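Local coordinates for putative branched-chain amino acid transport system substrate-binding protein (Rhodopseudomonas palustris, PDB 3TX6) that probably serves as the periplasmic substrate-binding component of an ABC transporter, capturing aromatic acids such as 3-(4-hydroxyphenyl)pyruvate for uptake, at residues A30-A35 against E272-P277. Numbering follows the deposited sequence.
Sequences ALEFVA and EAKYGP
Glu-32, in the 3-10 turn that follows helix 21-29, faces Lys-274 in the last turn of helix 261-275 with their CA atoms 10.1 Å apart, so long side chains must bridge the two backbones. In each, CG lies anti to the backbone N (chi1 -177° in Glu-32, -175° in Lys-274) and the chain beyond it is extended; the two chains cross at about a right angle. Lys-274 NZ donates to the syn lone pair of Glu-32 OE1 at 2.7 Å, a salt bridge between exposed residues whose long charged chains can span the gap and pair in solvent. The same OE1 accepts a hydrogen bond from a water 2.6 Å away, which in turn accepts one from Tyr-275 OH; the water sits in the plane of the tyrosine ring, at its edge, so a phenol that OE1 does not meet directly is still tied to the carboxylate. In this periplasmic binding protein fold, two alpha/beta lobes flank the ligand, and the contact is on the surface, joining the loop before strand 37-38 to helix 261-275. Phe-33 supplies the apolar part. The edge of its ring, at CZ, comes 4.3 Å from Lys-274 CB and also meets Tyr-275 CE2, while Glu-32 CB lies over the centre of one face. Lys-274 CG, one methylene of the chain, similarly sits 3.7 Å above the tyrosine ring, over its centre. Phe-33 also rests on Ala-270 and Tyr-271 of the same helix. Gly-276 follows the helix end with positive phi (108°), where a side chain would collide with the carbonyl O of Tyr-275.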
loop_
_atom_site.group_PDB
_atom_site.type_symbol
_atom_site.label_atom_id
_atom_site.label_comp_id
_atom_site.label_asym_id
_atom_site.label_seq_id
_atom_site.Cartn_x
_atom_site.Cartn_y
_atom_site.Cartn_z
ATOM N N ALA A 30 -2.403 6.880 12.261
ATOM C CA ALA A 30 -3.565 6.044 12.317
ATOM C C ALA A 30 -3.532 5.167 13.588
ATOM O O ALA A 30 -4.585 4.641 14.005
ATOM C CB ALA A 30 -3.645 5.149 11.069
ATOM N N LEU A 31 -2.340 4.980 14.164
ATOM C CA LEU A 31 -2.200 4.160 15.347
ATOM C C LEU A 31 -2.970 4.725 16.557
ATOM O O LEU A 31 -3.261 3.986 17.528
ATOM C CB LEU A 31 -0.727 4.010 15.719
ATOM C CG LEU A 31 0.177 3.381 14.631
ATOM C CD1 LEU A 31 1.630 3.438 15.060
ATOM C CD2 LEU A 31 -0.272 1.959 14.326
ATOM N N GLU A 32 -3.355 6.010 16.507
ATOM C CA GLU A 32 -4.179 6.584 17.583
ATOM C C GLU A 32 -5.586 5.956 17.643
ATOM O O GLU A 32 -6.243 5.988 18.680
ATOM C CB GLU A 32 -4.279 8.098 17.378
ATOM C CG GLU A 32 -5.073 8.808 18.493
ATOM C CD GLU A 32 -4.984 10.319 18.460
ATOM O OE1 GLU A 32 -4.176 10.862 17.682
ATOM O OE2 GLU A 32 -5.721 10.949 19.242
ATOM N N PHE A 33 -6.011 5.397 16.504
ATOM C CA PHE A 33 -7.387 4.992 16.267
ATOM C C PHE A 33 -7.623 3.496 16.282
ATOM O O PHE A 33 -8.754 3.054 16.129
ATOM C CB PHE A 33 -7.913 5.630 14.997
ATOM C CG PHE A 33 -7.627 7.098 14.933
ATOM C CD1 PHE A 33 -7.985 7.925 15.982
ATOM C CD2 PHE A 33 -6.918 7.637 13.891
ATOM C CE1 PHE A 33 -7.702 9.278 15.951
ATOM C CE2 PHE A 33 -6.613 8.973 13.879
ATOM C CZ PHE A 33 -7.003 9.802 14.918
ATOM N N VAL A 34 -6.548 2.737 16.466
ATOM C CA VAL A 34 -6.611 1.269 16.512
ATOM C C VAL A 34 -6.868 0.809 17.936
ATOM O O VAL A 34 -6.742 1.577 18.880
ATOM C CB VAL A 34 -5.334 0.623 15.909
ATOM C CG1 VAL A 34 -5.130 1.136 14.475
ATOM C CG2 VAL A 34 -4.105 0.865 16.752
ATOM N N ALA A 35 -7.172 -0.477 18.079
ATOM C CA ALA A 35 -7.433 -1.093 19.394
ATOM C C ALA A 35 -6.242 -0.859 20.309
ATOM O O ALA A 35 -5.094 -0.956 19.858
ATOM C CB ALA A 35 -7.657 -2.577 19.236
ATOM N N GLU A 272 -10.071 12.159 10.039
ATOM C CA GLU A 272 -10.471 13.473 9.535
ATOM C C GLU A 272 -10.985 14.383 10.655
ATOM O O GLU A 272 -10.869 15.581 10.532
ATOM C CB GLU A 272 -11.465 13.305 8.380
ATOM C CG GLU A 272 -10.793 12.524 7.234
ATOM C CD GLU A 272 -11.628 12.359 5.990
ATOM O OE1 GLU A 272 -12.865 12.184 6.117
ATOM O OE2 GLU A 272 -11.040 12.389 4.871
ATOM N N ALA A 273 -11.505 13.838 11.750
ATOM C CA ALA A 273 -11.828 14.677 12.912
ATOM C C ALA A 273 -10.568 15.332 13.511
ATOM O O ALA A 273 -10.581 16.521 13.839
ATOM C CB ALA A 273 -12.606 13.902 13.963
ATOM N N LYS A 274 -9.448 14.600 13.557
ATOM C CA LYS A 274 -8.226 15.185 14.112
ATOM C C LYS A 274 -7.454 16.010 13.065
ATOM O O LYS A 274 -6.854 17.026 13.381
ATOM C CB LYS A 274 -7.339 14.118 14.725
ATOM C CG LYS A 274 -6.114 14.715 15.418
ATOM C CD LYS A 274 -5.441 13.732 16.344
ATOM C CE LYS A 274 -4.178 14.328 16.948
ATOM N NZ LYS A 274 -3.705 13.481 18.102
ATOM N N TYR A 275 -7.397 15.541 11.833
ATOM C CA TYR A 275 -6.483 16.128 10.848
ATOM C C TYR A 275 -7.195 16.911 9.733
ATOM O O TYR A 275 -6.543 17.532 8.920
ATOM C CB TYR A 275 -5.504 15.075 10.310
ATOM C CG TYR A 275 -4.670 14.438 11.403
ATOM C CD1 TYR A 275 -3.688 15.162 12.045
ATOM C CD2 TYR A 275 -4.901 13.134 11.828
ATOM C CE1 TYR A 275 -2.936 14.641 13.049
ATOM C CE2 TYR A 275 -4.128 12.577 12.869
ATOM C CZ TYR A 275 -3.135 13.319 13.447
ATOM O OH TYR A 275 -2.400 12.822 14.473
ATOM N N GLY A 276 -8.534 16.876 9.732
ATOM C CA GLY A 276 -9.329 17.728 8.873
ATOM C C GLY A 276 -10.002 16.999 7.728
ATOM O O GLY A 276 -9.626 15.879 7.367
ATOM N N PRO A 277 -10.988 17.645 7.129
ATOM C CA PRO A 277 -11.650 17.044 6.026
ATOM C C PRO A 277 -10.759 16.638 4.871
ATOM O O PRO A 277 -9.768 17.302 4.539
ATOM C CB PRO A 277 -12.672 18.090 5.614
ATOM C CG PRO A 277 -12.959 18.837 6.887
ATOM C CD PRO A 277 -11.618 18.908 7.551
HETATM O O HOH W 1 -2.950 10.452 15.444
#